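Local coordinates for protein probable 3-hydroxybutyryl-CoA dehydrogenase (Escherichia coli, PDB 3MOG) that catalyses the NAD-dependent oxidation of 3-hydroxyadipyl-CoA to 3-oxoadipyl-CoA in the breakdown of phenylacetate, working as a homotrimer, at residues Q255-R258 / F259-S262; V264-E267 / L268-G272. All blocks are in the same frame, centred on the assembly; numbering follows the deposited sequence.

Interaction 1: residues Q255-R258 / F259-S262; sequences QERR and FLPS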
# COMPACT_ATOMS: atom_id res chain seq x y z
N GLN C 255 3.84 0.77 4.67
CA GLN C 255 2.44 0.37 4.60
C GLN C 255 2.06 -1.06 4.22
O GLN C 255 1.07 -1.27 3.57
CB GLN C 255 1.65 1.35 3.74
CG GLN C 255 1.62 2.74 4.24
CD GLN C 255 2.86 3.50 3.92
OE1 GLN C 255 3.34 3.47 2.81
NE2 GLN C 255 3.37 4.21 4.89
N GLU C 256 2.84 -2.01 4.65
CA GLU C 256 2.55 -3.45 4.58
C GLU C 256 1.21 -3.80 5.23
O GLU C 256 1.00 -3.49 6.40
CB GLU C 256 3.64 -4.25 5.31
CG GLU C 256 4.91 -4.51 4.52
CD GLU C 256 4.73 -5.46 3.35
OE1 GLU C 256 3.85 -6.36 3.41
OE2 GLU C 256 5.50 -5.32 2.36
N ARG C 257 0.36 -4.51 4.49
CA ARG C 257 -1.04 -4.68 4.89
C ARG C 257 -1.21 -5.70 6.00
O ARG C 257 -2.25 -5.72 6.65
CB ARG C 257 -1.93 -5.08 3.70
CG ARG C 257 -1.63 -4.46 2.34
CD ARG C 257 -1.87 -2.96 2.28
NE ARG C 257 -3.25 -2.56 2.59
CZ ARG C 257 -3.63 -1.29 2.72
NH1 ARG C 257 -2.74 -0.32 2.56
NH2 ARG C 257 -4.89 -0.98 3.00
N ARG C 258 -0.20 -6.54 6.24
CA ARG C 258 -0.23 -7.37 7.46
C ARG C 258 -0.02 -6.56 8.75
O ARG C 258 -0.22 -7.07 9.86
CB ARG C 258 0.69 -8.60 7.35
CG ARG C 258 2.18 -8.33 7.34
CD ARG C 258 2.91 -9.55 6.78
NE ARG C 258 4.32 -9.56 7.17
CZ ARG C 258 5.29 -8.91 6.53
NH1 ARG C 258 6.53 -8.99 6.98
NH2 ARG C 258 5.03 -8.18 5.44
N PHE C 259 0.37 -5.30 8.60
CA PHE C 259 0.48 -4.41 9.75
C PHE C 259 -0.56 -3.26 9.72
O PHE C 259 -0.42 -2.28 10.44
CB PHE C 259 1.91 -3.85 9.89
CG PHE C 259 2.96 -4.91 10.10
CD1 PHE C 259 4.01 -5.06 9.20
CD2 PHE C 259 2.90 -5.76 11.21
CE1 PHE C 259 4.99 -6.04 9.39
CE2 PHE C 259 3.87 -6.75 11.41
CZ PHE C 259 4.92 -6.89 10.50
N LEU C 260 -1.60 -3.39 8.90
CA LEU C 260 -2.69 -2.42 8.80
C LEU C 260 -3.29 -2.03 10.16
O LEU C 260 -3.58 -2.89 11.00
CB LEU C 260 -3.79 -2.98 7.90
CG LEU C 260 -4.81 -2.00 7.29
CD1 LEU C 260 -4.11 -1.00 6.38
CD2 LEU C 260 -5.88 -2.77 6.52
N PRO C 261 -3.43 -0.71 10.41
CA PRO C 261 -4.16 -0.28 11.61
C PRO C 261 -5.68 -0.50 11.49
O PRO C 261 -6.18 -0.77 10.39
CB PRO C 261 -3.80 1.21 11.74
CG PRO C 261 -2.49 1.34 10.96
CD PRO C 261 -2.67 0.39 9.80
N SER C 262 -6.40 -0.39 12.61
CA SER C 262 -7.86 -0.55 12.63
C SER C 262 -8.59 0.80 12.76
O SER C 262 -8.20 1.62 13.59
CB SER C 262 -8.25 -1.43 13.82
OG SER C 262 -9.64 -1.68 13.85
O HOH W 1 -2.42 -5.58 11.02

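Interaction 2: residues V264-E267 / L268-G272; sequences VQQE and LVIGG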
# COMPACT_ATOMS: atom_id res chain seq x y z
N VAL C 264 -11.45 0.89 14.04
CA VAL C 264 -12.08 0.67 15.34
C VAL C 264 -11.16 1.14 16.46
O VAL C 264 -11.62 1.78 17.41
CB VAL C 264 -12.49 -0.81 15.56
CG1 VAL C 264 -13.24 -0.97 16.89
CG2 VAL C 264 -13.36 -1.28 14.42
N GLN C 265 -9.87 0.84 16.34
CA GLN C 265 -8.90 1.31 17.33
C GLN C 265 -8.67 2.82 17.22
O GLN C 265 -8.67 3.51 18.24
CB GLN C 265 -7.57 0.56 17.26
CG GLN C 265 -6.73 0.77 18.52
CD GLN C 265 -5.41 0.00 18.53
OE1 GLN C 265 -4.85 -0.30 17.48
NE2 GLN C 265 -4.90 -0.28 19.73
N GLN C 266 -8.47 3.30 15.99
CA GLN C 266 -8.28 4.72 15.72
C GLN C 266 -9.41 5.53 16.36
O GLN C 266 -9.14 6.51 17.04
CB GLN C 266 -8.25 5.02 14.21
CG GLN C 266 -7.87 6.48 13.92
CD GLN C 266 -7.71 6.82 12.45
OE1 GLN C 266 -6.63 7.22 12.04
NE2 GLN C 266 -8.77 6.67 11.67
N GLU C 267 -10.65 5.11 16.13
CA GLU C 267 -11.83 5.75 16.71
C GLU C 267 -11.77 5.87 18.23
O GLU C 267 -12.13 6.92 18.77
CB GLU C 267 -13.11 5.02 16.30
CG GLU C 267 -14.38 5.82 16.51
CD GLU C 267 -14.75 6.70 15.33
OE1 GLU C 267 -13.84 7.21 14.62
OE2 GLU C 267 -15.96 6.89 15.12
N LEU C 268 -11.29 4.81 18.89
CA LEU C 268 -11.15 4.81 20.35
C LEU C 268 -10.08 5.80 20.84
O LEU C 268 -10.24 6.42 21.90
CB LEU C 268 -10.86 3.41 20.89
CG LEU C 268 -11.93 2.30 20.82
CD1 LEU C 268 -11.38 1.04 21.50
CD2 LEU C 268 -13.27 2.69 21.44
N VAL C 269 -9.00 5.95 20.07
CA VAL C 269 -7.90 6.85 20.44
C VAL C 269 -8.30 8.32 20.26
O VAL C 269 -8.15 9.12 21.18
CB VAL C 269 -6.61 6.55 19.63
CG1 VAL C 269 -5.49 7.58 19.97
CG2 VAL C 269 -6.14 5.11 19.89
N ILE C 270 -8.81 8.65 19.08
CA ILE C 270 -9.21 10.01 18.75
C ILE C 270 -10.45 10.44 19.55
O ILE C 270 -10.71 11.64 19.73
CB ILE C 270 -9.39 10.19 17.21
CG1 ILE C 270 -8.13 9.71 16.47
CG2 ILE C 270 -9.59 11.63 16.85
CD1 ILE C 270 -8.08 10.08 14.99
N GLY C 271 -11.18 9.46 20.08
CA GLY C 271 -12.26 9.71 21.04
C GLY C 271 -11.80 9.84 22.48
O GLY C 271 -12.60 10.11 23.37
N GLY C 272 -10.51 9.64 22.73
CA GLY C 272 -9.96 9.72 24.10
C GLY C 272 -10.39 8.59 25.02
O GLY C 272 -10.23 8.69 26.23

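Interaction 1: residues Q255-R258 / F259-S262
Arg258 and Phe259 send their side chains the same way, though from different first torsions: Arg258 has CG between its backbone N and carbonyl carbon (chi1 69°) and then runs extended to NE, while Phe259 has CG beside its backbone N (chi1 -61°). The arginine chain therefore lies alongside the ring. Its CG sits over one face, 4.2 Å from the ring centroid of Phe259, a CH-pi contact. Farther out, Phe259 CE1 lies over the centre of the Arg258 guanidinium, the two planes 42° apart rather than stacked. Arg258 NH2 makes a salt bridge of 3.0 Å to Glu256 OE1, which lies at the guanidinium edge and in its plane; Asp403 and Glu400 take NH1 and NE. Glu256 CB also approaches Phe259 CD1 obliquely, at 4.0 Å. Arg257, bent at chi2 and chi3, turns one guanidinium face toward Leu260, with Leu260 CD1 3.5 Å from Arg257 NH2; NH1 of that arginine bonds Trp254 O of the second subunit. The backbone folds into a short 3-10 turn, Phe259 N giving a hydrogen bond to Glu256 O (2.9 Å) from above the carbonyl plane and Leu260 N a weak one to Arg257 O (3.3 Å). A water donates to both Arg258 O and Leu260 O, bridging the turn to the chain leaving it. With an alanine in place of Phe259, Arg258 CG would probably lose the face it rests on and a gap would open beside Phe253. In this loop between helices 239-252 and 263-270, three carboxylates thus grip the Arg258 guanidinium and probably offset its charge, the ring face of Phe259 supports its chain, and its neighbour Arg257 reaches across the trimer interface.

Interaction 2: residues V264-E267 / L268-G272
The amide of Gln266 touches Ile270, one helical turn on, through its carbon, CD lying 4.1 Å from Ile270 CD1; the closer contact is made by the methylene before it, Gln266 CG, at 3.8 Å from the same Ile270 CD1. The two chains lie side by side and point the same way, for Gln266 runs extended with CG anti to its own N (chi1 -173°), while Ile270 holds CG1 beside its own N. The other amide, that of Gln265, has its NE2 bonded to Asn242 and Gln239 of helix 239-252. Branched side chains also lie against the helix backbone: Leu268 CG is 3.5 Å from Val264 O, and Val269 CG2 is 3.4 Å from Gln265 O. The i to i+4 ladder varies in strength. Ile270 N reaches Gln266 O at 3.0 Å, with an almost straight N-H...O angle of 179°, and Gly271 N binds Glu267 O, whereas the bond from Leu268 N to Val264 O is weak. Gly272, with positive phi and its N bonded back to Val269 O (2.9 Å), ends helix 263-270 in a Schellman motif. The contact is thus mainly backbone bonding with aliphatic packing around it, and the polar ends act elsewhere: Gln265 ties this helix to its neighbour, and Glu267 makes a weak hydrogen bond to Thr126 of the second subunit.

Interactions 1 and 2 follow one another in the chain, their centres about 17 Å apart, both in a C-terminal domain of the 3-hydroxyacyl-CoA dehydrogenase type. Interaction 1 is a surface contact in the loop leading to helix 263-270; interaction 2 is partly buried and spans most of that helix and its end. Ser262, the last residue of interaction 1 and the N-cap of the helix, joins the two by a side-chain hydrogen bond to Val264 N. Both rest against helices 239-252 and 196-207 and touch the second subunit. Their chemistry differs accordingly: salt bridges, a CH-pi contact and a short turn secure the irregular loop, whereas regular helical bonds and aliphatic packing dominate the helix, closed by a glycine pair.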